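Local coordinates for hypothetical protein Rv2827c (Mycobacterium tuberculosis, PDB 1ZEL) that is of unknown function but probably binds DNA through a winged-helix module, and carries a domain related to the C-terminal part of AbiEi antitoxins, at residues P179-A191 / L210-L223. Sequence-based numbering, arbitrary orientation.
Sequences PALGPEALLVQIA and LVADCSDERLERLL. With NA (sodium ion), chain C; FMT (formic acid), chain J.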
loop_
_atom_site.group_PDB
_atom_site.type_symbol
_atom_site.label_atom_id
_atom_site.label_comp_id
_atom_site.label_asym_id
_atom_site.label_seq_id
_atom_site.Cartn_x
_atom_site.Cartn_y
_atom_site.Cartn_z
ATOM N N PRO A 179 1.967 1.598 7.878
ATOM C CA PRO A 179 1.462 2.951 7.597
ATOM C C PRO A 179 0.729 2.915 6.261
ATOM O O PRO A 179 1.161 2.201 5.350
ATOM C CB PRO A 179 2.731 3.789 7.451
ATOM C CG PRO A 179 3.828 2.975 7.977
ATOM C CD PRO A 179 3.441 1.545 7.835
ATOM N N ALA A 180 -0.407 3.617 6.172
ATOM C CA ALA A 180 -1.223 3.612 4.966
ATOM C C ALA A 180 -1.903 4.967 4.806
ATOM O O ALA A 180 -2.228 5.655 5.801
ATOM C CB ALA A 180 -2.269 2.479 5.021
ATOM N N LEU A 181 -2.113 5.347 3.548
ATOM C CA LEU A 181 -2.776 6.591 3.214
ATOM C C LEU A 181 -4.212 6.534 3.710
ATOM O O LEU A 181 -4.848 5.469 3.665
ATOM C CB LEU A 181 -2.820 6.790 1.692
ATOM C CG LEU A 181 -1.490 7.031 0.968
ATOM C CD1 LEU A 181 -1.769 7.439 -0.486
ATOM C CD2 LEU A 181 -0.603 8.041 1.697
ATOM N N GLY A 182 -4.703 7.667 4.182
ATOM C CA GLY A 182 -6.103 7.788 4.512
ATOM C C GLY A 182 -6.920 8.107 3.265
ATOM O O GLY A 182 -6.378 8.177 2.159
ATOM N N PRO A 183 -8.240 8.296 3.435
ATOM C CA PRO A 183 -9.102 8.504 2.276
ATOM C C PRO A 183 -8.769 9.788 1.530
ATOM O O PRO A 183 -8.836 9.804 0.313
ATOM C CB PRO A 183 -10.509 8.587 2.872
ATOM C CG PRO A 183 -10.329 8.866 4.313
ATOM C CD PRO A 183 -8.995 8.258 4.696
ATOM N N GLU A 184 -8.426 10.855 2.250
ATOM C CA GLU A 184 -8.072 12.093 1.577
ATOM C C GLU A 184 -6.849 11.924 0.698
ATOM O O GLU A 184 -6.860 12.311 -0.465
ATOM C CB GLU A 184 -7.883 13.240 2.577
ATOM C CG GLU A 184 -9.185 13.570 3.306
ATOM C CD GLU A 184 -9.267 12.928 4.680
ATOM O OE1 GLU A 184 -8.496 11.983 4.930
ATOM O OE2 GLU A 184 -10.097 13.374 5.504
ATOM N N ALA A 185 -5.806 11.301 1.232
ATOM C CA ALA A 185 -4.581 11.140 0.448
ATOM C C ALA A 185 -4.809 10.165 -0.698
ATOM O O ALA A 185 -4.265 10.345 -1.789
ATOM C CB ALA A 185 -3.404 10.729 1.329
ATOM N N LEU A 186 -5.639 9.152 -0.458
ATOM C CA LEU A 186 -6.014 8.234 -1.521
ATOM C C LEU A 186 -6.731 8.975 -2.647
ATOM O O LEU A 186 -6.371 8.827 -3.817
ATOM C CB LEU A 186 -6.915 7.127 -0.982
ATOM C CG LEU A 186 -7.532 6.227 -2.050
ATOM C CD1 LEU A 186 -6.477 5.410 -2.835
ATOM C CD2 LEU A 186 -8.522 5.354 -1.367
ATOM N N LEU A 187 -7.713 9.798 -2.293
ATOM C CA LEU A 187 -8.507 10.470 -3.305
ATOM C C LEU A 187 -7.589 11.412 -4.084
ATOM O O LEU A 187 -7.659 11.495 -5.320
ATOM C CB LEU A 187 -9.664 11.246 -2.669
ATOM C CG LEU A 187 -10.740 11.804 -3.606
ATOM C CD1 LEU A 187 -12.107 11.848 -2.898
ATOM C CD2 LEU A 187 -10.314 13.221 -4.106
ATOM N N VAL A 188 -6.742 12.146 -3.372
ATOM C CA VAL A 188 -5.836 13.069 -4.068
ATOM C C VAL A 188 -4.856 12.304 -4.964
ATOM O O VAL A 188 -4.540 12.745 -6.067
ATOM C CB VAL A 188 -5.117 14.011 -3.108
ATOM C CG1 VAL A 188 -4.072 14.827 -3.860
ATOM C CG2 VAL A 188 -6.167 14.946 -2.439
ATOM N N GLN A 189 -4.413 11.144 -4.507
ATOM C CA GLN A 189 -3.494 10.337 -5.302
ATOM C C GLN A 189 -4.134 9.969 -6.629
ATOM O O GLN A 189 -3.552 10.167 -7.694
ATOM C CB GLN A 189 -3.116 9.048 -4.566
ATOM C CG GLN A 189 -2.158 8.173 -5.394
ATOM C CD GLN A 189 -2.199 6.723 -5.003
ATOM O OE1 GLN A 189 -2.387 6.395 -3.843
ATOM N NE2 GLN A 189 -2.004 5.835 -5.974
ATOM N N ILE A 190 -5.341 9.413 -6.564
ATOM C CA ILE A 190 -5.946 8.881 -7.776
ATOM C C ILE A 190 -6.479 10.013 -8.699
ATOM O O ILE A 190 -6.596 9.824 -9.910
ATOM C CB ILE A 190 -7.021 7.845 -7.405
ATOM C CG1 ILE A 190 -8.196 8.517 -6.707
ATOM C CG2 ILE A 190 -6.430 6.812 -6.416
ATOM C CD1 ILE A 190 -9.360 7.542 -6.424
ATOM N N ALA A 191 -6.802 11.175 -8.130
ATOM C CA ALA A 191 -7.140 12.358 -8.953
ATOM C C ALA A 191 -5.878 12.920 -9.626
ATOM O O ALA A 191 -5.896 13.299 -10.810
ATOM C CB ALA A 191 -7.802 13.443 -8.083
ATOM N N LEU A 210 -16.279 6.616 -0.111
ATOM C CA LEU A 210 -14.992 7.324 0.017
ATOM C C LEU A 210 -15.173 8.806 0.356
ATOM O O LEU A 210 -14.582 9.344 1.316
ATOM C CB LEU A 210 -14.199 7.154 -1.287
ATOM C CG LEU A 210 -12.975 8.041 -1.553
ATOM C CD1 LEU A 210 -11.888 7.863 -0.538
ATOM C CD2 LEU A 210 -12.419 7.745 -2.943
ATOM N N VAL A 211 -16.037 9.449 -0.415
ATOM C CA VAL A 211 -16.243 10.890 -0.348
ATOM C C VAL A 211 -16.813 11.305 1.009
ATOM O O VAL A 211 -16.399 12.315 1.568
ATOM C CB VAL A 211 -17.155 11.342 -1.518
ATOM C CG1 VAL A 211 -17.714 12.742 -1.275
ATOM C CG2 VAL A 211 -16.373 11.299 -2.829
ATOM N N ALA A 212 -17.755 10.527 1.535
ATOM C CA ALA A 212 -18.264 10.742 2.889
ATOM C C ALA A 212 -17.175 10.699 3.986
ATOM O O ALA A 212 -17.368 11.258 5.067
ATOM C CB ALA A 212 -19.380 9.732 3.209
ATOM N N ASP A 213 -16.045 10.061 3.707
ATOM C CA ASP A 213 -14.960 9.917 4.697
ATOM C C ASP A 213 -13.870 10.961 4.587
ATOM O O ASP A 213 -12.909 10.895 5.353
ATOM C CB ASP A 213 -14.289 8.530 4.607
ATOM C CG ASP A 213 -15.265 7.399 4.869
ATOM O OD1 ASP A 213 -16.320 7.659 5.469
ATOM O OD2 ASP A 213 -15.022 6.250 4.448
ATOM N N CYS A 214 -13.995 11.886 3.631
ATOM C CA CYS A 214 -12.950 12.881 3.380
ATOM C C CYS A 214 -13.361 14.195 3.992
ATOM O O CYS A 214 -14.484 14.656 3.812
ATOM C CB CYS A 214 -12.735 13.109 1.882
ATOM S SG CYS A 214 -12.050 11.694 1.047
ATOM N N SER A 215 -12.426 14.793 4.711
ATOM C CA SER A 215 -12.568 16.161 5.171
ATOM C C SER A 215 -12.065 17.069 4.046
ATOM O O SER A 215 -10.962 16.876 3.501
ATOM C CB SER A 215 -11.739 16.331 6.446
ATOM O OG SER A 215 -11.256 17.641 6.539
ATOM N N ASP A 216 -12.862 18.065 3.683
ATOM C CA ASP A 216 -12.465 18.961 2.596
ATOM C C ASP A 216 -11.243 19.830 2.937
ATOM O O ASP A 216 -10.483 20.190 2.047
ATOM C CB ASP A 216 -13.650 19.785 2.108
ATOM C CG ASP A 216 -14.783 18.906 1.544
ATOM O OD1 ASP A 216 -14.581 17.702 1.235
ATOM O OD2 ASP A 216 -15.895 19.409 1.424
ATOM N N GLU A 217 -11.030 20.150 4.213
ATOM C CA GLU A 217 -9.803 20.876 4.569
ATOM C C GLU A 217 -8.565 20.027 4.298
ATOM O O GLU A 217 -7.559 20.535 3.812
ATOM C CB GLU A 217 -9.779 21.341 6.022
ATOM C CG GLU A 217 -8.466 22.097 6.329
ATOM C CD GLU A 217 -8.317 22.574 7.776
ATOM O OE1 GLU A 217 -9.345 22.911 8.409
ATOM O OE2 GLU A 217 -7.166 22.618 8.266
ATOM N N ARG A 218 -8.624 18.748 4.646
ATOM C CA ARG A 218 -7.480 17.854 4.375
ATOM C C ARG A 218 -7.279 17.682 2.892
ATOM O O ARG A 218 -6.149 17.697 2.422
ATOM C CB ARG A 218 -7.677 16.499 5.024
ATOM C CG ARG A 218 -7.502 16.575 6.504
ATOM C CD ARG A 218 -7.911 15.286 7.165
ATOM N NE ARG A 218 -6.894 14.252 7.016
ATOM C CZ ARG A 218 -5.803 14.155 7.769
ATOM N NH1 ARG A 218 -4.960 13.167 7.561
ATOM N NH2 ARG A 218 -5.564 15.027 8.727
ATOM N N LEU A 219 -8.372 17.533 2.142
ATOM C CA LEU A 219 -8.277 17.444 0.679
ATOM C C LEU A 219 -7.527 18.649 0.118
ATOM O O LEU A 219 -6.599 18.518 -0.689
ATOM C CB LEU A 219 -9.677 17.366 0.053
ATOM C CG LEU A 219 -10.353 15.990 0.167
ATOM C CD1 LEU A 219 -11.762 16.075 -0.420
ATOM C CD2 LEU A 219 -9.544 14.885 -0.548
ATOM N N GLU A 220 -7.913 19.829 0.586
ATOM C CA GLU A 220 -7.361 21.040 0.083
ATOM C C GLU A 220 -5.854 21.135 0.374
ATOM O O GLU A 220 -5.075 21.598 -0.467
ATOM C CB GLU A 220 -8.132 22.201 0.710
ATOM C CG GLU A 220 -7.619 23.563 0.341
ATOM C CD GLU A 220 -8.363 24.665 1.061
ATOM O OE1 GLU A 220 -9.304 24.367 1.840
ATOM O OE2 GLU A 220 -7.994 25.834 0.840
ATOM N N ARG A 221 -5.444 20.704 1.561
ATOM C CA ARG A 221 -4.038 20.841 1.948
ATOM C C ARG A 221 -3.201 19.814 1.175
ATOM O O ARG A 221 -2.075 20.086 0.784
ATOM C CB ARG A 221 -3.869 20.684 3.454
ATOM C CG ARG A 221 -4.473 21.849 4.256
ATOM C CD ARG A 221 -4.216 21.635 5.738
ATOM N NE ARG A 221 -2.784 21.538 6.027
ATOM C CZ ARG A 221 -2.258 20.754 6.965
ATOM N NH1 ARG A 221 -3.045 19.987 7.709
ATOM N NH2 ARG A 221 -0.942 20.725 7.145
ATOM N N LEU A 222 -3.781 18.650 0.933
ATOM C CA LEU A 222 -3.123 17.611 0.121
ATOM C C LEU A 222 -3.082 17.928 -1.384
ATOM O O LEU A 222 -2.207 17.438 -2.084
ATOM C CB LEU A 222 -3.770 16.262 0.363
ATOM C CG LEU A 222 -3.454 15.637 1.736
ATOM C CD1 LEU A 222 -4.400 14.536 2.034
ATOM C CD2 LEU A 222 -2.060 15.079 1.760
ATOM N N LEU A 223 -4.030 18.730 -1.870
ATOM C CA LEU A 223 -4.006 19.217 -3.260
ATOM C C LEU A 223 -3.089 20.412 -3.457
ATOM O O LEU A 223 -2.695 20.727 -4.586
ATOM C CB LEU A 223 -5.422 19.594 -3.713
ATOM C CG LEU A 223 -6.327 18.431 -4.022
ATOM C CD1 LEU A 223 -7.770 18.900 -3.897
ATOM C CD2 LEU A 223 -5.999 17.853 -5.416
HETATM NA NA NA C . -17.473 6.102 4.302
HETATM C C FMT J . -9.154 17.665 9.420
HETATM O O1 FMT J . -7.999 17.974 9.114
HETATM O O2 FMT J . -10.162 18.146 8.897
#
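The carboxylate oxygen OE2 of E184 takes an almost straight hydrogen bond, 2.8 Å long, from the backbone N of S215. The donor arrives on the anti side of the carboxylate, 19° out of its plane. R160 forms a salt bridge with the same oxygen, so a backbone amide and a guanidinium both grip it. The other oxygen, OE1, has a weak, 3.5 Å salt bridge to NE of R218, whose guanidinium offers its edge, its plane turned 61° from the carboxylate; R218 NH1 goes to the carbonyl of A155. A bend at chi2 swings the E184 carboxylate across the R218 side chain toward the S215 amide. S215 is the N-cap of helix 216-223, its OG accepting a weak bond from R218 N and donating to a formic acid molecule, probably from the crystallisation liquor.

Beyond this polar end the contact is apolar. CD2 of L219 lies over the E184 backbone, 3.7 Å from its O, and also meets a methyl each of L187 and V188. CG2 of V188 slots between L219, L222 and L223, 3.8 Å from CG of L223. Beside E184, L210 CD1 and C214 SG rest against CB of P183, while D213 chelates sodium with both carboxylate oxygens, in a site shared with R167 and D209; its OD2 also hydrogen-bonds the Y115 hydroxyl.

This is buried helix packing within the AbiEi antitoxin C-terminal family region: the axes of helices 183-191 and 216-223 pass 9.1 Å apart at -45°. Helix 154-157 packs on A185 and L222, helix 228-240 receives L187, V211 and L223, and the lead-in to helix 183-191 hydrogen-bonds with L104 of strand 103-104.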